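Local coordinates for protein beta-cardiotoxin OH-27 (Ophiophagus hannah, PDB 3PLC) that probably acts as a cardiotoxin of king cobra venom, a small disulfide-rich protein of the three-finger toxin family that acts on the heart, at residues 15-25 with 36-45. Numbering follows the deposited sequence.
Sequences CPIGQDKCVKM and VIRGCIDICP
Lys21, Val23 and Met25 pair with Ile41, Gly39 and Ile37 through six backbone hydrogen bonds, two to each pair, which zip strands 21-25 and 37-41 into an antiparallel hairpin. Met25 N to Ile37 O, at 2.6 Å, is the shortest. At one end Asp20 and Lys21 both face Ile41, a classic beta bulge. Beyond it, a type II turn from Pro16 to Gln19 brings Cys15 round to Cys40, and their SG atoms join in a 2.0 Å disulfide that ties the chain just before the turn to strand 37-41. Gly18 suits the third place of that turn, where its positive phi (102°) would press a side chain against the preceding carbonyl oxygen.

The two sheet faces differ in character. On one, Lys24 and Arg38 run side by side in the same direction, with Lys24 CE 3.3 Å from Arg38 NE, at the guanidinium edge and in its plane. Lys24 NZ stands 4.1 Å from Arg38 NH2, like charges close together, but Lys24 NZ bonds to Asn62 O and Arg38 NH1 to Thr6 O, which probably eases the repulsion. The other face is largely apolar, with Lys21 at its end, its CB on Ile41 CG2 and its ammonium leading away. Beta-branched Val23 and Ile41 suit extended strands. A chi1 of 59° turns Val23 CG1 over the carbonyl of side-chain-less Gly39 (3.4 Å from its O) and on to Ile41 CG1. Met25 lays CB against Ile37 CG1 and stretches to Pro45, whose CG lies 3.7 Å from Met25 CE.

Strand 21-25 is the middle strand of the three-stranded sheet characteristic of three-finger toxins: strand 53-56 flanks its other side, where Val53 touches Val23 and Met25. Disulfides Cys3-Cys22 and Cys44-Cys55 link this hairpin to strands 2-4 and 53-56.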
ATOM      1  N   CYS A  15      -6.570   0.962  -8.212  1.00 45.75           N
ATOM      2  CA  CYS A  15      -7.038   1.858  -7.167  1.00 45.36           C
ATOM      3  C   CYS A  15      -8.179   2.755  -7.642  1.00 47.32           C
ATOM      4  O   CYS A  15      -8.305   3.007  -8.845  1.00 48.82           O
ATOM      5  CB  CYS A  15      -5.882   2.730  -6.703  1.00 44.54           C
ATOM      6  SG  CYS A  15      -4.377   1.811  -6.436  1.00 40.98           S
ATOM      7  N   PRO A  16      -9.024   3.214  -6.699  1.00 48.13           N
ATOM      8  CA  PRO A  16      -9.909   4.345  -6.967  1.00 50.66           C
ATOM      9  C   PRO A  16      -9.097   5.521  -7.487  1.00 50.69           C
ATOM     10  O   PRO A  16      -7.998   5.784  -6.987  1.00 49.32           O
ATOM     11  CB  PRO A  16     -10.474   4.701  -5.573  1.00 50.67           C
ATOM     12  CG  PRO A  16     -10.303   3.520  -4.751  1.00 49.43           C
ATOM     13  CD  PRO A  16      -9.398   2.521  -5.453  1.00 47.61           C
ATOM     14  N   ILE A  17      -9.628   6.215  -8.487  1.00 53.45           N
ATOM     15  CA  ILE A  17      -9.024   7.459  -8.934  1.00 54.82           C
ATOM     16  C   ILE A  17      -8.814   8.299  -7.679  1.00 54.62           C
ATOM     17  O   ILE A  17      -9.696   8.387  -6.803  1.00 55.57           O
ATOM     18  CB  ILE A  17      -9.921   8.247  -9.941  1.00 58.83           C
ATOM     19  CG1 ILE A  17     -10.513   7.306 -10.996  1.00 60.27           C
ATOM     20  CG2 ILE A  17      -9.158   9.432 -10.561  1.00 61.83           C
ATOM     21  CD1 ILE A  17     -11.022   7.989 -12.255  1.00 65.21           C
ATOM     22  N   GLY A  18      -7.645   8.911  -7.590  1.00 53.88           N
ATOM     23  CA  GLY A  18      -7.317   9.705  -6.431  1.00 54.19           C
ATOM     24  C   GLY A  18      -6.400   8.993  -5.468  1.00 50.73           C
ATOM     25  O   GLY A  18      -5.828   9.636  -4.596  1.00 51.23           O
ATOM     26  N   GLN A  19      -6.250   7.675  -5.625  1.00 47.92           N
ATOM     27  CA  GLN A  19      -5.390   6.894  -4.717  1.00 45.05           C
ATOM     28  C   GLN A  19      -4.135   6.448  -5.436  1.00 43.53           C
ATOM     29  O   GLN A  19      -4.027   5.299  -5.866  1.00 43.34           O
ATOM     30  CB  GLN A  19      -6.139   5.704  -4.075  1.00 44.36           C
ATOM     31  CG  GLN A  19      -7.443   6.085  -3.319  1.00 46.54           C
ATOM     32  CD  GLN A  19      -7.785   5.156  -2.137  1.00 48.26           C
ATOM     33  OE1 GLN A  19      -6.932   4.431  -1.613  1.00 48.56           O
ATOM     34  NE2 GLN A  19      -9.036   5.195  -1.707  1.00 50.57           N
ATOM     35  N   ASP A  20      -3.176   7.359  -5.535  1.00 43.31           N
ATOM     36  CA  ASP A  20      -2.048   7.203  -6.457  1.00 43.05           C
ATOM     37  C   ASP A  20      -0.855   6.502  -5.833  1.00 40.58           C
ATOM     38  O   ASP A  20       0.172   6.375  -6.472  1.00 40.89           O
ATOM     39  CB  ASP A  20      -1.626   8.574  -7.031  1.00 46.28           C
ATOM     40  CG  ASP A  20      -2.477   8.999  -8.215  1.00 49.81           C
ATOM     41  OD1 ASP A  20      -3.054   8.098  -8.873  1.00 50.63           O
ATOM     42  OD2 ASP A  20      -2.575  10.229  -8.493  1.00 54.56           O
ATOM     43  N   LYS A  21      -1.016   6.020  -4.600  1.00 38.69           N
ATOM     44  CA  LYS A  21       0.070   5.431  -3.814  1.00 35.91           C
ATOM     45  C   LYS A  21      -0.255   4.048  -3.228  1.00 33.46           C
ATOM     46  O   LYS A  21      -1.411   3.638  -3.145  1.00 32.26           O
ATOM     47  CB  LYS A  21       0.495   6.409  -2.711  1.00 37.86           C
ATOM     48  CG  LYS A  21       1.471   7.467  -3.203  1.00 42.02           C
ATOM     49  CD  LYS A  21       1.538   8.697  -2.327  1.00 46.39           C
ATOM     50  CE  LYS A  21       1.928   9.897  -3.209  1.00 52.99           C
ATOM     51  NZ  LYS A  21       2.730  10.936  -2.507  1.00 58.67           N
ATOM     52  N   CYS A  22       0.792   3.319  -2.840  1.00 31.61           N
ATOM     53  CA  CYS A  22       0.638   1.944  -2.404  1.00 28.67           C
ATOM     54  C   CYS A  22       1.298   1.894  -1.058  1.00 28.31           C
ATOM     55  O   CYS A  22       2.234   2.625  -0.805  1.00 28.38           O
ATOM     56  CB  CYS A  22       1.334   0.958  -3.356  1.00 27.42           C
ATOM     57  SG  CYS A  22       0.759   1.000  -5.048  1.00 27.27           S
ATOM     58  N   VAL A  23       0.829   0.997  -0.204  1.00 28.11           N
ATOM     59  CA  VAL A  23       1.303   0.978   1.165  1.00 27.49           C
ATOM     60  C   VAL A  23       1.396  -0.465   1.603  1.00 27.61           C
ATOM     61  O   VAL A  23       0.629  -1.304   1.154  1.00 27.66           O
ATOM     62  CB  VAL A  23       0.374   1.854   2.093  1.00 29.23           C
ATOM     63  CG1 VAL A  23      -1.089   1.370   2.078  1.00 26.01           C
ATOM     64  CG2 VAL A  23       0.955   1.980   3.522  1.00 28.72           C
ATOM     65  N   LYS A  24       2.389  -0.750   2.430  1.00 29.16           N
ATOM     66  CA  LYS A  24       2.604  -2.040   3.072  1.00 30.15           C
ATOM     67  C   LYS A  24       2.691  -1.626   4.494  1.00 31.85           C
ATOM     68  O   LYS A  24       3.481  -0.748   4.850  1.00 32.75           O
ATOM     69  CB  LYS A  24       3.967  -2.638   2.675  1.00 31.10           C
ATOM     70  CG  LYS A  24       4.159  -4.149   2.924  1.00 30.82           C
ATOM     71  CD  LYS A  24       5.616  -4.611   2.615  1.00 32.82           C
ATOM     72  CE  LYS A  24       5.711  -5.435   1.272  1.00 33.04           C
ATOM     73  NZ  LYS A  24       6.957  -5.324   0.337  1.00 27.55           N
ATOM     74  N   MET A  25       1.862  -2.245   5.314  1.00 33.04           N
ATOM     75  CA  MET A  25       1.792  -1.918   6.720  1.00 34.22           C
ATOM     76  C   MET A  25       2.146  -3.205   7.473  1.00 35.31           C
ATOM     77  O   MET A  25       1.674  -4.291   7.117  1.00 34.81           O
ATOM     78  CB  MET A  25       0.374  -1.409   7.053  1.00 33.90           C
ATOM     79  CG  MET A  25       0.253   0.124   7.119  1.00 34.35           C
ATOM     80  SD  MET A  25      -1.425   0.761   6.920  1.00 36.38           S
ATOM     81  CE  MET A  25      -1.138   2.502   7.054  1.00 35.60           C
ATOM     82  N   VAL A  36       0.745  -8.379   8.079  1.00 41.10           N
ATOM     83  CA  VAL A  36       1.028  -7.555   6.884  1.00 37.59           C
ATOM     84  C   VAL A  36      -0.264  -7.179   6.154  1.00 36.21           C
ATOM     85  O   VAL A  36      -1.034  -8.070   5.789  1.00 36.85           O
ATOM     86  CB  VAL A  36       1.913  -8.325   5.863  1.00 37.02           C
ATOM     87  CG1 VAL A  36       2.298  -7.434   4.687  1.00 37.73           C
ATOM     88  CG2 VAL A  36       3.179  -8.926   6.545  1.00 38.67           C
ATOM     89  N   ILE A  37      -0.494  -5.867   5.956  1.00 34.40           N
ATOM     90  CA  ILE A  37      -1.574  -5.349   5.108  1.00 32.44           C
ATOM     91  C   ILE A  37      -1.061  -4.311   4.076  1.00 30.51           C
ATOM     92  O   ILE A  37      -0.242  -3.431   4.374  1.00 28.52           O
ATOM     93  CB  ILE A  37      -2.775  -4.763   5.928  1.00 34.40           C
ATOM     94  CG1 ILE A  37      -2.275  -3.864   7.059  1.00 35.75           C
ATOM     95  CG2 ILE A  37      -3.645  -5.911   6.543  1.00 35.64           C
ATOM     96  CD1 ILE A  37      -2.274  -4.538   8.461  1.00 38.84           C
ATOM     97  N   ARG A  38      -1.574  -4.459   2.855  1.00 29.15           N
ATOM     98  CA  ARG A  38      -1.134  -3.740   1.665  1.00 27.00           C
ATOM     99  C   ARG A  38      -2.376  -3.243   0.971  1.00 25.92           C
ATOM    100  O   ARG A  38      -3.420  -3.834   1.110  1.00 25.68           O
ATOM    101  CB  ARG A  38      -0.413  -4.724   0.747  1.00 27.73           C
ATOM    102  CG  ARG A  38       0.886  -5.336   1.279  1.00 26.90           C
ATOM    103  CD  ARG A  38       1.430  -6.244   0.168  1.00 29.00           C
ATOM    104  NE  ARG A  38       2.762  -6.767   0.416  1.00 33.93           N
ATOM    105  CZ  ARG A  38       3.096  -8.065   0.375  1.00 39.17           C
ATOM    106  NH1 ARG A  38       2.182  -8.991   0.083  1.00 41.04           N
ATOM    107  NH2 ARG A  38       4.355  -8.446   0.601  1.00 38.66           N
ATOM    108  N   GLY A  39      -2.281  -2.129   0.268  1.00 26.22           N
ATOM    109  CA  GLY A  39      -3.381  -1.630  -0.550  1.00 26.28           C
ATOM    110  C   GLY A  39      -3.121  -0.243  -1.103  1.00 28.20           C
ATOM    111  O   GLY A  39      -1.992   0.273  -1.012  1.00 28.49           O
ATOM    112  N   CYS A  40      -4.155   0.361  -1.690  1.00 30.24           N
ATOM    113  CA  CYS A  40      -4.048   1.676  -2.326  1.00 32.82           C
ATOM    114  C   CYS A  40      -4.202   2.749  -1.287  1.00 33.74           C
ATOM    115  O   CYS A  40      -4.832   2.527  -0.250  1.00 34.40           O
ATOM    116  CB  CYS A  40      -5.116   1.851  -3.423  1.00 32.60           C
ATOM    117  SG  CYS A  40      -4.765   0.758  -4.758  1.00 36.88           S
ATOM    118  N   ILE A  41      -3.660   3.928  -1.557  1.00 35.38           N
ATOM    119  CA  ILE A  41      -3.739   5.036  -0.615  1.00 37.31           C
ATOM    120  C   ILE A  41      -3.585   6.400  -1.303  1.00 39.55           C
ATOM    121  O   ILE A  41      -3.095   6.478  -2.412  1.00 38.99           O
ATOM    122  CB  ILE A  41      -2.682   4.872   0.499  1.00 38.36           C
ATOM    123  CG1 ILE A  41      -3.338   4.752   1.878  1.00 38.80           C
ATOM    124  CG2 ILE A  41      -1.665   5.989   0.451  1.00 39.10           C
ATOM    125  CD1 ILE A  41      -4.606   5.554   2.044  1.00 39.94           C
ATOM    126  N   ASP A  42      -4.020   7.462  -0.632  1.00 43.33           N
ATOM    127  CA  ASP A  42      -3.923   8.849  -1.126  1.00 47.23           C
ATOM    128  C   ASP A  42      -2.803   9.631  -0.449  1.00 49.36           C
ATOM    129  O   ASP A  42      -1.988  10.273  -1.124  1.00 51.42           O
ATOM    130  CB  ASP A  42      -5.273   9.605  -1.004  1.00 50.29           C
ATOM    131  CG  ASP A  42      -5.963   9.426   0.371  1.00 51.62           C
ATOM    132  OD1 ASP A  42      -7.188   9.710   0.456  1.00 53.43           O
ATOM    133  OD2 ASP A  42      -5.296   9.028   1.359  1.00 51.81           O
ATOM    134  N   ILE A  43      -2.790   9.599   0.881  1.00 50.13           N
ATOM    135  CA  ILE A  43      -1.730  10.207   1.676  1.00 52.62           C
ATOM    136  C   ILE A  43      -1.038   9.127   2.525  1.00 51.04           C
ATOM    137  O   ILE A  43      -1.672   8.171   2.973  1.00 49.00           O
ATOM    138  CB  ILE A  43      -2.267  11.373   2.549  1.00 56.96           C
ATOM    139  CG1 ILE A  43      -2.908  12.441   1.650  1.00 60.16           C
ATOM    140  CG2 ILE A  43      -1.143  11.987   3.391  1.00 58.60           C
ATOM    141  CD1 ILE A  43      -4.257  12.907   2.124  1.00 62.65           C
ATOM    142  N   CYS A  44       0.270   9.269   2.707  1.00 52.39           N
ATOM    143  CA  CYS A  44       1.063   8.285   3.420  1.00 51.72           C
ATOM    144  C   CYS A  44       0.886   8.437   4.937  1.00 54.23           C
ATOM    145  O   CYS A  44       1.349   9.412   5.529  1.00 58.28           O
ATOM    146  CB  CYS A  44       2.537   8.384   3.005  1.00 52.04           C
ATOM    147  SG  CYS A  44       3.664   7.271   3.904  1.00 52.69           S
ATOM    148  N   PRO A  45       0.198   7.476   5.571  1.00 52.86           N
ATOM    149  CA  PRO A  45      -0.046   7.587   7.012  1.00 55.53           C
ATOM    150  C   PRO A  45       1.244   7.560   7.820  1.00 57.49           C
ATOM    151  O   PRO A  45       2.187   6.862   7.468  1.00 56.29           O
ATOM    152  CB  PRO A  45      -0.900   6.357   7.318  1.00 53.73           C
ATOM    153  CG  PRO A  45      -1.520   5.997   5.987  1.00 50.31           C
ATOM    154  CD  PRO A  45      -0.433   6.276   5.003  1.00 49.50           C
TER